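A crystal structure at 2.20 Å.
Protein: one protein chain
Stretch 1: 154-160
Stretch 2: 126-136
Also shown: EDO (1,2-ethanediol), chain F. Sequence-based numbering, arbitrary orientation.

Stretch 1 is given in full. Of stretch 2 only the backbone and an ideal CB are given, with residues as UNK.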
ATOM      1  N   ASN A 154      -3.401 -12.272   7.649  1.00 44.38           N
ATOM      2  CA  ASN A 154      -3.228 -12.920   8.920  1.00 42.25           C
ATOM      3  C   ASN A 154      -2.311 -12.168   9.866  1.00 39.05           C
ATOM      4  O   ASN A 154      -2.055 -12.650  10.983  1.00 44.60           O
ATOM      5  CB  ASN A 154      -2.743 -14.361   8.701  1.00 43.96           C
ATOM      6  CG  ASN A 154      -1.648 -14.465   7.640  1.00 44.27           C
ATOM      7  OD1 ASN A 154      -0.565 -13.916   7.810  1.00 47.31           O
ATOM      8  ND2 ASN A 154      -1.923 -15.200   6.555  1.00 45.61           N
ATOM      9  N   ARG A 155      -1.767 -11.032   9.439  1.00 32.65           N
ATOM     10  CA  ARG A 155      -0.934 -10.227  10.331  1.00 33.32           C
ATOM     11  C   ARG A 155      -1.410  -8.792  10.211  1.00 30.58           C
ATOM     12  O   ARG A 155      -1.642  -8.290   9.088  1.00 30.21           O
ATOM     13  CB  ARG A 155       0.566 -10.326   9.981  1.00 37.08           C
ATOM     14  CG  ARG A 155       1.169 -11.750   9.891  1.00 41.86           C
ATOM     15  CD  ARG A 155       1.596 -12.329  11.205  1.00 37.48           C
ATOM     16  NE  ARG A 155       2.683 -11.568  11.819  1.00 38.96           N
ATOM     17  CZ  ARG A 155       3.985 -11.849  11.774  1.00 44.60           C
ATOM     18  NH1 ARG A 155       4.463 -12.889  11.096  1.00 47.02           N
ATOM     19  NH2 ARG A 155       4.826 -11.058  12.424  1.00 44.62           N
ATOM     20  N   PHE A 156      -1.557  -8.128  11.356  1.00 29.15           N
ATOM     21  CA  PHE A 156      -2.115  -6.769  11.411  1.00 28.14           C
ATOM     22  C   PHE A 156      -1.193  -5.826  12.137  1.00 27.43           C
ATOM     23  O   PHE A 156      -0.544  -6.204  13.091  1.00 30.28           O
ATOM     24  CB  PHE A 156      -3.512  -6.780  12.063  1.00 29.89           C
ATOM     25  CG  PHE A 156      -4.459  -7.688  11.367  1.00 28.58           C
ATOM     26  CD1 PHE A 156      -5.101  -7.267  10.195  1.00 32.93           C
ATOM     27  CD2 PHE A 156      -4.642  -8.976  11.821  1.00 22.79           C
ATOM     28  CE1 PHE A 156      -5.942  -8.138   9.505  1.00 35.18           C
ATOM     29  CE2 PHE A 156      -5.442  -9.864  11.124  1.00 28.80           C
ATOM     30  CZ  PHE A 156      -6.119  -9.431   9.989  1.00 32.14           C
ATOM     31  N   TYR A 157      -1.151  -4.591  11.678  1.00 28.00           N
ATOM     32  CA  TYR A 157      -0.251  -3.611  12.214  1.00 28.50           C
ATOM     33  C   TYR A 157      -0.901  -2.231  12.273  1.00 29.18           C
ATOM     34  O   TYR A 157      -1.888  -1.964  11.606  1.00 29.10           O
ATOM     35  CB  TYR A 157       1.028  -3.536  11.366  1.00 29.78           C
ATOM     36  CG  TYR A 157       1.869  -4.779  11.326  1.00 28.09           C
ATOM     37  CD1 TYR A 157       1.588  -5.799  10.423  1.00 32.62           C
ATOM     38  CD2 TYR A 157       2.962  -4.933  12.158  1.00 25.35           C
ATOM     39  CE1 TYR A 157       2.377  -6.954  10.361  1.00 28.13           C
ATOM     40  CE2 TYR A 157       3.769  -6.083  12.091  1.00 23.66           C
ATOM     41  CZ  TYR A 157       3.458  -7.083  11.196  1.00 26.65           C
ATOM     42  OH  TYR A 157       4.213  -8.225  11.123  1.00 30.71           O
ATOM     43  N   TYR A 158      -0.320  -1.368  13.098  1.00 30.22           N
ATOM     44  CA  TYR A 158      -0.779  -0.006  13.271  1.00 29.71           C
ATOM     45  C   TYR A 158       0.412   0.929  13.521  1.00 29.10           C
ATOM     46  O   TYR A 158       1.343   0.614  14.258  1.00 28.69           O
ATOM     47  CB  TYR A 158      -1.809   0.126  14.414  1.00 28.93           C
ATOM     48  CG  TYR A 158      -2.217   1.569  14.693  1.00 24.91           C
ATOM     49  CD1 TYR A 158      -3.195   2.199  13.942  1.00 25.72           C
ATOM     50  CD2 TYR A 158      -1.608   2.295  15.723  1.00 27.65           C
ATOM     51  CE1 TYR A 158      -3.548   3.543  14.198  1.00 25.78           C
ATOM     52  CE2 TYR A 158      -1.944   3.609  15.983  1.00 22.57           C
ATOM     53  CZ  TYR A 158      -2.921   4.234  15.209  1.00 26.07           C
ATOM     54  OH  TYR A 158      -3.274   5.535  15.490  1.00 26.81           O
ATOM     55  N   ARG A 159       0.358   2.079  12.859  1.00 29.47           N
ATOM     56  CA  ARG A 159       1.295   3.143  13.072  1.00 28.76           C
ATOM     57  C   ARG A 159       0.530   4.388  13.446  1.00 26.79           C
ATOM     58  O   ARG A 159      -0.328   4.842  12.697  1.00 26.22           O
ATOM     59  CB  ARG A 159       2.114   3.443  11.817  1.00 32.38           C
ATOM     60  CG  ARG A 159       3.024   4.651  12.010  1.00 29.18           C
ATOM     61  CD  ARG A 159       4.135   4.715  10.989  1.00 34.57           C
ATOM     62  NE  ARG A 159       4.941   5.917  11.193  1.00 32.71           N
ATOM     63  CZ  ARG A 159       5.942   6.301  10.405  1.00 37.76           C
ATOM     64  NH1 ARG A 159       6.285   5.604   9.334  1.00 41.14           N
ATOM     65  NH2 ARG A 159       6.581   7.426  10.672  1.00 32.83           N
ATOM     66  N   ASN A 160       0.853   4.920  14.610  1.00 28.09           N
ATOM     67  CA  ASN A 160       0.291   6.156  15.119  1.00 29.51           C
ATOM     68  C   ASN A 160       1.006   7.356  14.534  1.00 31.66           C
ATOM     69  O   ASN A 160       2.239   7.418  14.537  1.00 31.01           O
ATOM     70  CB  ASN A 160       0.448   6.238  16.628  1.00 27.73           C
ATOM     71  CG  ASN A 160      -0.501   7.246  17.251  1.00 30.80           C
ATOM     72  OD1 ASN A 160      -1.731   7.105  17.137  1.00 28.36           O
ATOM     73  ND2 ASN A 160       0.062   8.252  17.943  1.00 23.30           N
ATOM     74  N   UNK A 126       8.337  -7.669   4.073  1.00 37.91           N
ATOM     75  CA  UNK A 126       7.417  -6.570   4.350  1.00 37.26           C
ATOM     76  C   UNK A 126       7.100  -6.435   5.840  1.00 36.32           C
ATOM     77  O   UNK A 126       6.888  -5.326   6.311  1.00 37.96           O
ATOM     78  CB  UNK A 126       6.120  -6.768   3.563  1.00 37.26           C
ATOM     79  N   UNK A 127       7.073  -7.548   6.574  1.00 37.62           N
ATOM     80  CA  UNK A 127       6.780  -7.546   8.032  1.00 39.04           C
ATOM     81  C   UNK A 127       7.885  -6.794   8.763  1.00 37.60           C
ATOM     82  O   UNK A 127       7.618  -5.913   9.554  1.00 36.23           O
ATOM     83  CB  UNK A 127       6.658  -8.970   8.577  1.00 39.04           C
ATOM     84  N   UNK A 128       9.131  -7.173   8.492  1.00 37.86           N
ATOM     85  CA  UNK A 128      10.282  -6.492   9.057  1.00 40.02           C
ATOM     86  C   UNK A 128      10.310  -5.024   8.657  1.00 38.20           C
ATOM     87  O   UNK A 128      10.677  -4.175   9.469  1.00 36.35           O
ATOM     88  CB  UNK A 128      11.574  -7.183   8.617  1.00 40.02           C
ATOM     89  N   UNK A 129       9.933  -4.726   7.412  1.00 35.99           N
ATOM     90  CA  UNK A 129       9.855  -3.336   6.958  1.00 35.04           C
ATOM     91  C   UNK A 129       8.869  -2.518   7.810  1.00 33.76           C
ATOM     92  O   UNK A 129       9.198  -1.431   8.276  1.00 32.46           O
ATOM     93  CB  UNK A 129       9.440  -3.289   5.486  1.00 35.04           C
ATOM     94  N   UNK A 130       7.665  -3.042   8.008  1.00 33.14           N
ATOM     95  CA  UNK A 130       6.666  -2.323   8.804  1.00 33.81           C
ATOM     96  C   UNK A 130       7.148  -2.156  10.245  1.00 33.77           C
ATOM     97  O   UNK A 130       7.045  -1.076  10.788  1.00 34.01           O
ATOM     98  CB  UNK A 130       5.325  -3.060   8.776  1.00 33.81           C
ATOM     99  N   UNK A 131       7.708  -3.213  10.836  1.00 32.62           N
ATOM    100  CA  UNK A 131       8.226  -3.167  12.188  1.00 34.32           C
ATOM    101  C   UNK A 131       9.349  -2.155  12.367  1.00 35.04           C
ATOM    102  O   UNK A 131       9.538  -1.615  13.455  1.00 35.61           O
ATOM    103  CB  UNK A 131       8.719  -4.557  12.595  1.00 34.32           C
ATOM    104  N   UNK A 132      10.133  -1.956  11.313  1.00 35.21           N
ATOM    105  CA  UNK A 132      11.255  -1.027  11.335  1.00 35.53           C
ATOM    106  C   UNK A 132      10.841   0.399  10.959  1.00 34.52           C
ATOM    107  O   UNK A 132      11.652   1.326  11.087  1.00 32.12           O
ATOM    108  CB  UNK A 132      12.350  -1.516  10.384  1.00 35.53           C
ATOM    109  N   UNK A 133       9.585   0.565  10.535  1.00 30.88           N
ATOM    110  CA  UNK A 133       9.058   1.856  10.133  1.00 32.43           C
ATOM    111  C   UNK A 133       7.818   2.310  10.889  1.00 32.01           C
ATOM    112  O   UNK A 133       6.892   2.844  10.297  1.00 35.41           O
ATOM    113  CB  UNK A 133       8.740   1.820   8.637  1.00 32.43           C
ATOM    114  N   UNK A 134       7.838   2.105  12.200  1.00 32.30           N
ATOM    115  CA  UNK A 134       6.873   2.697  13.132  1.00 32.91           C
ATOM    116  C   UNK A 134       5.576   1.956  13.369  1.00 32.03           C
ATOM    117  O   UNK A 134       4.678   2.484  14.013  1.00 29.57           O
ATOM    118  CB  UNK A 134       6.518   4.100  12.636  1.00 32.91           C
ATOM    119  N   UNK A 135       5.472   0.741  12.841  1.00 31.74           N
ATOM    120  CA  UNK A 135       4.263  -0.058  12.955  1.00 30.89           C
ATOM    121  C   UNK A 135       4.382  -1.067  14.083  1.00 29.63           C
ATOM    122  O   UNK A 135       5.384  -1.756  14.196  1.00 31.10           O
ATOM    123  CB  UNK A 135       3.968  -0.774  11.635  1.00 30.89           C
ATOM    124  N   UNK A 136       3.340  -1.169  14.900  1.00 26.13           N
ATOM    125  CA  UNK A 136       3.312  -2.198  15.940  1.00 25.66           C
ATOM    126  C   UNK A 136       2.325  -3.256  15.483  1.00 23.78           C
ATOM    127  O   UNK A 136       1.391  -2.943  14.765  1.00 25.61           O
ATOM    128  CB  UNK A 136       2.928  -1.625  17.305  1.00 25.66           C
TER
HETATM  129  C1  EDO F 166       2.473  -6.489   0.341  1.00 30.15           C
HETATM  130  O1  EDO F 166       1.516  -5.458   0.039  1.00 33.44           O
HETATM  131  C2  EDO F 166       3.170  -6.211   1.660  1.00 36.27           C
HETATM  132  O2  EDO F 166       2.248  -6.341   2.758  1.00 33.10           O

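Stretch 2 begins as a helix and ends as an extended segment that pairs with the strand of stretch 1, so its demands change along its length. At position 126 the ideal CB has nothing of stretch 1 within 5.5 Å, and many residues would do. It is Ala 126, whose CB lies 3.5 Å from C2 of the ethanediol, probably a guest from the crystallisation liquor.

Position 127 is more tightly defined. Its CB points sideways, yet lies 3.6 Å from OH of Tyr 157 and 4.7 Å from NH2 of Arg 155. A flexible polar chain that could bend back toward the strand would suit, Gln or Glu among others. The residue is Gln 127, with chi1 and chi2 both m; the end of its chain comes nearer stretch 1 than its CB direction suggests, and 72 Å² of Gln 127 is covered by it.

Positions 128 and 129 find nothing of stretch 1 near their ideal CBs, so this contact hardly restricts them. They are Tyr 128 and Phe 129.

At 130 the CB points toward the strand, 4.5 Å from CD2 of Tyr 157. An aromatic or aliphatic chain would fit beside that ring. Tyr 130 is found, chi1 m; its side chain starts near Tyr 157, but the ring extends away to the ethanediol, where its OH shares a hydrogen bond with O2 at 3.1 Å.

Position 131 points sideways, with its CB 5.2 Å from CE2 of Tyr 157. A small or polar residue seems natural. Ser 131 brings its OG to 4.0 Å from CE2 of Tyr 157, and a water joins the two hydroxyls: 2.8 Å from OG of Ser 131 and 3.0 Å from OH of Tyr 157.

Position 132 is out of reach and permissive; it is Asn 132. At 133 the CB is sideways, 4.6 Å from NH1 of Arg 159, which would tolerate a polar or acidic chain. Asn 133 instead turns back to the helix, its ND2 donating to O of Phe 129 at 2.9 Å, while its own backbone O sits 3.0 Å from NH1 of Arg 159.

Position 134 leaves little choice. Phi is 87°, which favours glycine, and an ideal CB would come to 2.8 Å from NE of Arg 159, a clash. Gly 134 lets the arginine chain pass close by, with CG of Arg 159 3.4 Å from O of Gly 134.

At 135 the ideal CB lies 4.0 Å from CB of Tyr 157 and 4.6 Å from CB of Arg 159, inviting a broad apolar group. Phe 135 lays a ring face beneath Arg 159, whose CB is 3.5 Å from the ring centroid.

Position 136 pairs antiparallel with Tyr 158: its N donates to O of Tyr 158 at 2.8 Å, and N of Tyr 158 returns the bond to its O at 2.9 Å. With both side chains on the same sheet face, a long chain could lie alongside the tyrosine; Arg 136 does, its NE 4.3 Å from CD2 of Tyr 158.

Stretch 2 (126-136) AQYFYSNNGFR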
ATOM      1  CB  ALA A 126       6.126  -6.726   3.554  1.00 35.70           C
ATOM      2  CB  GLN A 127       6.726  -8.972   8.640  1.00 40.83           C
ATOM      3  CG  GLN A 127       5.952 -10.060   7.863  1.00 42.68           C
ATOM      4  CD  GLN A 127       4.469  -9.795   7.765  1.00 42.71           C
ATOM      5  OE1 GLN A 127       3.877  -9.922   6.691  1.00 52.57           O
ATOM      6  NE2 GLN A 127       3.865  -9.414   8.871  1.00 38.91           N
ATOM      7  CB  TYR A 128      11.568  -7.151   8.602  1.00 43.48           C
ATOM      8  CG  TYR A 128      11.696  -8.601   8.995  1.00 49.88           C
ATOM      9  CD1 TYR A 128      11.503  -9.013  10.315  1.00 56.16           C
ATOM     10  CD2 TYR A 128      12.069  -9.562   8.055  1.00 58.30           C
ATOM     11  CE1 TYR A 128      11.651 -10.352  10.684  1.00 56.55           C
ATOM     12  CE2 TYR A 128      12.229 -10.900   8.413  1.00 56.13           C
ATOM     13  CZ  TYR A 128      12.015 -11.289   9.723  1.00 56.73           C
ATOM     14  OH  TYR A 128      12.176 -12.621  10.063  1.00 58.11           O
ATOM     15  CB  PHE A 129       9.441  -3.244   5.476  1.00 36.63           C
ATOM     16  CG  PHE A 129       9.180  -1.832   5.016  1.00 33.57           C
ATOM     17  CD1 PHE A 129      10.231  -1.001   4.648  1.00 35.39           C
ATOM     18  CD2 PHE A 129       7.891  -1.326   4.993  1.00 35.53           C
ATOM     19  CE1 PHE A 129       9.999   0.310   4.245  1.00 40.21           C
ATOM     20  CE2 PHE A 129       7.646  -0.019   4.589  1.00 37.17           C
ATOM     21  CZ  PHE A 129       8.693   0.802   4.214  1.00 37.12           C
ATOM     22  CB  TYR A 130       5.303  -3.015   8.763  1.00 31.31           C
ATOM     23  CG  TYR A 130       4.738  -3.167   7.369  1.00 34.34           C
ATOM     24  CD1 TYR A 130       4.579  -2.065   6.548  1.00 34.14           C
ATOM     25  CD2 TYR A 130       4.333  -4.410   6.883  1.00 34.70           C
ATOM     26  CE1 TYR A 130       4.054  -2.183   5.282  1.00 32.83           C
ATOM     27  CE2 TYR A 130       3.806  -4.532   5.606  1.00 38.86           C
ATOM     28  CZ  TYR A 130       3.676  -3.403   4.804  1.00 37.16           C
ATOM     29  OH  TYR A 130       3.151  -3.485   3.525  1.00 39.57           O
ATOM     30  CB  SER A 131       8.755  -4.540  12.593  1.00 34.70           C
ATOM     31  OG  SER A 131       7.701  -5.482  12.684  1.00 42.49           O
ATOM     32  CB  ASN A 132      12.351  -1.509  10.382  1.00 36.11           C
ATOM     33  CG  ASN A 132      13.034  -2.771  10.867  1.00 39.45           C
ATOM     34  OD1 ASN A 132      13.107  -3.037  12.061  1.00 39.35           O
ATOM     35  ND2 ASN A 132      13.551  -3.551   9.934  1.00 48.38           N
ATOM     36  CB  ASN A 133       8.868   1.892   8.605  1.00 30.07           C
ATOM     37  CG  ASN A 133      10.196   1.972   7.878  1.00 35.41           C
ATOM     38  OD1 ASN A 133      10.817   3.030   7.834  1.00 38.65           O
ATOM     39  ND2 ASN A 133      10.661   0.845   7.349  1.00 31.66           N
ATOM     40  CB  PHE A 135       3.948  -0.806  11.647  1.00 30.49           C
ATOM     41  CG  PHE A 135       3.405   0.061  10.573  1.00 30.09           C
ATOM     42  CD1 PHE A 135       4.260   0.789   9.755  1.00 28.91           C
ATOM     43  CD2 PHE A 135       2.018   0.140  10.363  1.00 24.56           C
ATOM     44  CE1 PHE A 135       3.742   1.618   8.763  1.00 27.19           C
ATOM     45  CE2 PHE A 135       1.494   0.938   9.372  1.00 29.63           C
ATOM     46  CZ  PHE A 135       2.354   1.692   8.571  1.00 26.19           C
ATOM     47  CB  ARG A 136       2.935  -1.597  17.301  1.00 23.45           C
ATOM     48  CG  ARG A 136       1.485  -1.132  17.435  1.00 20.09           C
ATOM     49  CD  ARG A 136       1.298  -0.420  18.769  1.00 27.32           C
ATOM     50  NE  ARG A 136      -0.096  -0.037  18.984  1.00 23.62           N
ATOM     51  CZ  ARG A 136      -1.007  -0.836  19.510  1.00 25.73           C
ATOM     52  NH1 ARG A 136      -0.684  -2.056  19.905  1.00 31.40           N
ATOM     53  NH2 ARG A 136      -2.245  -0.407  19.648  1.00 28.36           N
TER
HETATM   54  O   HOH W   1       6.866  -8.164  12.599  1.00 45.64           O
HETATM   55  O   HOH W   2       4.656   5.044  15.409  1.00 47.07           O
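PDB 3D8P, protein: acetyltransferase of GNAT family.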